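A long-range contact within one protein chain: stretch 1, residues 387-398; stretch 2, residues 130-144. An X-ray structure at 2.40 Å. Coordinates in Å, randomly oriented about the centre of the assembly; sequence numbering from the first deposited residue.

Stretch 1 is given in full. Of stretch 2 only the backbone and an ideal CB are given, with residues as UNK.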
# COMPACT_ATOMS: atom_id res chain seq x y z
N GLN A 387 16.06 7.51 4.33
CA GLN A 387 14.78 6.81 4.33
C GLN A 387 14.09 6.88 5.69
O GLN A 387 12.86 6.87 5.76
CB GLN A 387 14.98 5.35 3.91
CG GLN A 387 15.27 5.17 2.43
CD GLN A 387 14.09 5.55 1.55
OE1 GLN A 387 14.12 6.56 0.85
NE2 GLN A 387 13.04 4.74 1.59
N ASP A 388 14.87 6.96 6.77
CA ASP A 388 14.29 7.13 8.10
C ASP A 388 13.50 8.43 8.19
O ASP A 388 12.38 8.46 8.72
CB ASP A 388 15.38 7.10 9.17
CG ASP A 388 16.02 5.74 9.33
OD1 ASP A 388 15.39 4.74 8.92
OD2 ASP A 388 17.14 5.67 9.87
N ARG A 389 14.07 9.51 7.66
CA ARG A 389 13.40 10.81 7.70
C ARG A 389 12.09 10.78 6.92
O ARG A 389 11.07 11.31 7.38
CB ARG A 389 14.34 11.88 7.16
CG ARG A 389 13.70 13.23 6.92
CD ARG A 389 14.75 14.24 6.48
NE ARG A 389 14.16 15.51 6.06
CZ ARG A 389 14.88 16.56 5.68
NH1 ARG A 389 14.27 17.68 5.31
NH2 ARG A 389 16.20 16.50 5.67
N ILE A 390 12.10 10.17 5.73
CA ILE A 390 10.90 10.13 4.91
C ILE A 390 9.81 9.31 5.58
O ILE A 390 8.63 9.68 5.57
CB ILE A 390 11.23 9.60 3.50
CG1 ILE A 390 12.26 10.50 2.82
CG2 ILE A 390 9.97 9.50 2.66
CD1 ILE A 390 12.55 10.11 1.39
N LYS A 391 10.18 8.17 6.19
CA LYS A 391 9.20 7.35 6.89
C LYS A 391 8.51 8.15 8.00
O LYS A 391 7.28 8.12 8.12
CB LYS A 391 9.87 6.11 7.48
CG LYS A 391 10.17 5.01 6.48
CD LYS A 391 10.04 3.64 7.15
CE LYS A 391 10.92 2.61 6.47
NZ LYS A 391 12.37 2.92 6.66
N VAL A 392 9.29 8.85 8.81
CA VAL A 392 8.71 9.66 9.88
C VAL A 392 7.85 10.77 9.30
O VAL A 392 6.72 11.01 9.74
CB VAL A 392 9.82 10.22 10.79
CG1 VAL A 392 9.26 11.28 11.73
CG2 VAL A 392 10.48 9.10 11.57
N GLU A 393 8.37 11.46 8.28
CA GLU A 393 7.64 12.58 7.69
C GLU A 393 6.32 12.12 7.06
O GLU A 393 5.32 12.83 7.13
CB GLU A 393 8.51 13.30 6.66
CG GLU A 393 9.61 14.14 7.28
CD GLU A 393 10.63 14.63 6.26
OE1 GLU A 393 10.64 14.10 5.13
OE2 GLU A 393 11.41 15.55 6.59
N LYS A 394 6.31 10.94 6.46
CA LYS A 394 5.11 10.43 5.80
C LYS A 394 4.19 9.68 6.77
O LYS A 394 3.03 10.06 6.95
CB LYS A 394 5.47 9.53 4.66
CG LYS A 394 4.41 8.52 4.37
CD LYS A 394 4.18 8.35 2.89
CE LYS A 394 2.71 8.42 2.59
NZ LYS A 394 2.37 7.69 1.36
N MET A 395 4.70 8.61 7.39
CA MET A 395 3.84 7.72 8.15
C MET A 395 3.34 8.33 9.45
O MET A 395 2.34 7.86 10.00
CB MET A 395 4.57 6.41 8.45
CG MET A 395 4.98 5.63 7.21
SD MET A 395 5.54 3.96 7.57
CE MET A 395 5.88 3.36 5.91
N LEU A 396 4.01 9.37 9.96
CA LEU A 396 3.60 10.00 11.22
C LEU A 396 3.03 11.39 10.97
O LEU A 396 1.82 11.59 11.08
CB LEU A 396 4.78 10.05 12.19
CG LEU A 396 5.21 8.71 12.77
CD1 LEU A 396 6.34 8.88 13.77
CD2 LEU A 396 4.03 7.99 13.41
N PHE A 397 3.88 12.37 10.63
CA PHE A 397 3.39 13.73 10.44
C PHE A 397 2.42 13.81 9.27
O PHE A 397 1.42 14.54 9.34
CB PHE A 397 4.56 14.69 10.22
CG PHE A 397 5.60 14.64 11.31
CD1 PHE A 397 5.23 14.37 12.62
CD2 PHE A 397 6.93 14.86 11.02
CE1 PHE A 397 6.19 14.32 13.62
CE2 PHE A 397 7.89 14.81 12.02
CZ PHE A 397 7.51 14.54 13.32
N GLY A 398 2.69 13.07 8.20
CA GLY A 398 1.79 13.08 7.06
C GLY A 398 0.41 12.56 7.40
O GLY A 398 -0.60 13.10 6.95
N UNK A 130 4.79 -4.44 11.31
CA UNK A 130 6.24 -4.34 11.40
C UNK A 130 6.73 -2.95 11.01
O UNK A 130 7.61 -2.38 11.66
CB UNK A 130 6.90 -5.40 10.51
N UNK A 131 6.15 -2.38 9.94
CA UNK A 131 6.53 -1.03 9.54
C UNK A 131 6.10 0.00 10.58
O UNK A 131 6.83 0.97 10.84
CB UNK A 131 5.92 -0.69 8.18
N UNK A 132 4.93 -0.19 11.18
CA UNK A 132 4.44 0.76 12.17
C UNK A 132 5.30 0.73 13.43
O UNK A 132 5.57 1.78 14.03
CB UNK A 132 2.98 0.46 12.52
N UNK A 133 5.74 -0.46 13.85
CA UNK A 133 6.69 -0.54 14.96
C UNK A 133 7.98 0.17 14.59
O UNK A 133 8.58 0.88 15.41
CB UNK A 133 6.97 -2.00 15.33
N UNK A 134 8.43 0.01 13.34
CA UNK A 134 9.68 0.61 12.91
C UNK A 134 9.62 2.13 12.96
O UNK A 134 10.56 2.79 13.44
CB UNK A 134 10.03 0.15 11.49
N UNK A 135 8.52 2.72 12.49
CA UNK A 135 8.44 4.18 12.46
C UNK A 135 8.32 4.75 13.87
O UNK A 135 8.82 5.84 14.15
CB UNK A 135 7.25 4.63 11.61
N UNK A 136 7.67 4.02 14.79
CA UNK A 136 7.61 4.48 16.18
C UNK A 136 8.99 4.44 16.83
O UNK A 136 9.33 5.32 17.62
CB UNK A 136 6.63 3.63 16.98
N UNK A 137 9.78 3.42 16.51
CA UNK A 137 11.15 3.37 17.00
C UNK A 137 11.95 4.56 16.48
O UNK A 137 12.75 5.15 17.22
CB UNK A 137 11.82 2.06 16.59
N UNK A 138 11.75 4.93 15.22
CA UNK A 138 12.47 6.06 14.64
C UNK A 138 12.10 7.37 15.34
O UNK A 138 12.97 8.18 15.65
CB UNK A 138 12.18 6.16 13.14
N UNK A 139 10.80 7.58 15.60
CA UNK A 139 10.39 8.77 16.34
C UNK A 139 11.04 8.81 17.71
O UNK A 139 11.53 9.85 18.15
CB UNK A 139 8.87 8.82 16.48
N UNK A 140 11.08 7.66 18.39
CA UNK A 140 11.70 7.58 19.71
C UNK A 140 13.18 7.93 19.66
O UNK A 140 13.72 8.50 20.61
CB UNK A 140 11.52 6.18 20.30
N UNK A 141 13.86 7.59 18.56
CA UNK A 141 15.31 7.76 18.47
C UNK A 141 15.74 9.03 17.75
O UNK A 141 16.79 9.59 18.09
CB UNK A 141 15.92 6.55 17.76
N UNK A 142 14.96 9.51 16.78
CA UNK A 142 15.32 10.72 16.05
C UNK A 142 14.84 11.99 16.75
O UNK A 142 15.36 13.07 16.45
CB UNK A 142 14.74 10.66 14.63
N UNK A 143 13.88 11.88 17.66
CA UNK A 143 13.38 13.01 18.43
C UNK A 143 13.53 12.74 19.92
O UNK A 143 13.47 11.59 20.36
CB UNK A 143 11.92 13.30 18.08
N UNK A 144 13.74 13.78 20.72
CA UNK A 144 13.83 13.61 22.18
C UNK A 144 12.50 13.71 22.91
O UNK A 144 12.50 13.76 24.14
CB UNK A 144 14.78 14.66 22.76

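The helix axes approach to 9.4 Å at 108°, a steep crossing; a helix turns about 3.6 residues per revolution, so the same face recurs every three or four positions.

Position 130 has no atom of stretch 1 within 5.5 Å of its ideal CB, so almost any helix-compatible residue would suit; it is S130. At 131 CA-to-CB points sideways, with the ideal CB 4.6 Å from M395 CE and the K391 amine farther along. A long acidic or polar chain, or a flexible apolar one, could bend inward. E131 does so: its OE1 lies 3.4 Å from K391 CE and 3.2 Å from M395 CE. Nothing of stretch 1 lies within 5.5 Å of the CBs at 132 and 133, so most helix formers would do; they are E132 and I133.

Position 134 points toward stretch 1, but across open space, with K391 and D388 beyond. Only a side chain of some length could reach them, and a polar one would suit. H134, with chi1 t, brings NE2 to 3.5 Å from K391 NZ, which lies at the ring edge, and to 4.1 Å from D388 OD1.

Position 135 is the tightest in backbone register, its CA 6.1 Å from that of V392. The ideal CB is 4.4 Å from M395 SD and 4.7 Å from L396 CG, a shallow hollow for a compact apolar group such as Ala, Val or perhaps Ile. It is V135, a knob among K391, V392, M395 and L396; its CG2 lies 3.7 Å from L396 CG.

Position 136 points away and 137 sideways, leaving both free for polar chains: R136 and R137.

At 138 the ideal CB already lies 3.7 Å from V392 CG2, favouring an apolar chain that extends past it. L138 (m, t) places CD2 3.5 Å from D388 CG. Position 139 also points inward, its ideal CB 3.7 Å from L396 CD1; Leu, Met or an aromatic would suit. F139 packs there.

Positions 140 and 141 are out of reach, so most helix formers would do: F140 and E141. At 142 the CB points toward V392 CG2, 5.5 Å away, so a long, flexible apolar chain fits. M142 sets SD 4.1 Å from V392 CG2, completing with V135, L138 and F139 the hole that holds V392.

Position 143 leaves helical angles (-123/149) yet points toward stretch 1 from a distance, favouring a large apolar group. F143 presents its face to the edge of F397, with planes at 80°. Position 144, phi -89°, is out of reach and can accept proline; it is P144.

Stretch 2, residues 130-144: SEEIHVRRLFFEMFP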
# COMPACT_ATOMS: atom_id res chain seq x y z
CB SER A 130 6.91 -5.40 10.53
OG SER A 130 7.14 -4.92 9.22
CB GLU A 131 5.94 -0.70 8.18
CG GLU A 131 6.84 -1.06 7.01
CD GLU A 131 8.08 -0.19 6.95
OE1 GLU A 131 7.95 1.02 6.68
OE2 GLU A 131 9.19 -0.72 7.18
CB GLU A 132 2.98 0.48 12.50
CG GLU A 132 2.02 0.85 11.37
CD GLU A 132 0.61 0.34 11.60
OE1 GLU A 132 0.42 -0.53 12.48
OE2 GLU A 132 -0.31 0.80 10.89
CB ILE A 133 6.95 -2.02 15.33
CG1 ILE A 133 5.68 -2.67 15.87
CG2 ILE A 133 8.07 -2.11 16.35
CD1 ILE A 133 5.87 -4.13 16.26
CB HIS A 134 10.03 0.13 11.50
CG HIS A 134 11.32 0.68 10.97
ND1 HIS A 134 12.52 0.51 11.62
CD2 HIS A 134 11.59 1.40 9.86
CE1 HIS A 134 13.48 1.10 10.93
NE2 HIS A 134 12.94 1.65 9.85
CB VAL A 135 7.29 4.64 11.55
CG1 VAL A 135 5.93 4.30 12.15
CG2 VAL A 135 7.39 6.14 11.26
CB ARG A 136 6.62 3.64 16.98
CG ARG A 136 5.18 3.76 16.52
CD ARG A 136 4.23 3.16 17.54
NE ARG A 136 2.99 2.70 16.92
CZ ARG A 136 2.72 1.43 16.63
NH1 ARG A 136 3.61 0.49 16.91
NH2 ARG A 136 1.57 1.11 16.06
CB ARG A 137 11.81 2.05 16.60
CG ARG A 137 13.03 1.67 17.43
CD ARG A 137 14.32 2.26 16.87
NE ARG A 137 14.82 1.52 15.71
CZ ARG A 137 15.84 1.92 14.95
NH1 ARG A 137 16.47 3.06 15.22
NH2 ARG A 137 16.22 1.19 13.91
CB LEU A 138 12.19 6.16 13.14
CG LEU A 138 12.79 5.06 12.27
CD1 LEU A 138 12.28 5.18 10.84
CD2 LEU A 138 14.31 5.11 12.31
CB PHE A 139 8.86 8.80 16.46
CG PHE A 139 8.33 10.00 17.19
CD1 PHE A 139 8.52 11.28 16.69
CD2 PHE A 139 7.63 9.85 18.38
CE1 PHE A 139 8.03 12.39 17.36
CE2 PHE A 139 7.13 10.96 19.05
CZ PHE A 139 7.34 12.23 18.54
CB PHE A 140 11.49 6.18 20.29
CG PHE A 140 12.22 5.94 21.58
CD1 PHE A 140 11.66 6.34 22.79
CD2 PHE A 140 13.45 5.31 21.60
CE1 PHE A 140 12.32 6.12 23.98
CE2 PHE A 140 14.12 5.09 22.79
CZ PHE A 140 13.55 5.49 23.98
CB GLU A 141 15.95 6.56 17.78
CG GLU A 141 15.66 5.23 18.47
CD GLU A 141 16.83 4.27 18.39
OE1 GLU A 141 17.45 4.01 19.44
OE2 GLU A 141 17.12 3.76 17.29
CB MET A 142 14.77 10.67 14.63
CG MET A 142 15.22 9.45 13.84
SD MET A 142 14.50 9.35 12.19
CE MET A 142 15.45 10.60 11.35
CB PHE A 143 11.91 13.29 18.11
CG PHE A 143 11.68 13.76 16.70
CD1 PHE A 143 11.49 12.85 15.67
CD2 PHE A 143 11.64 15.11 16.40
CE1 PHE A 143 11.27 13.27 14.38
CE2 PHE A 143 11.43 15.55 15.11
CZ PHE A 143 11.24 14.63 14.09
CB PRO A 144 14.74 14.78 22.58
CG PRO A 144 14.35 15.86 21.63
CD PRO A 144 14.00 15.18 20.32
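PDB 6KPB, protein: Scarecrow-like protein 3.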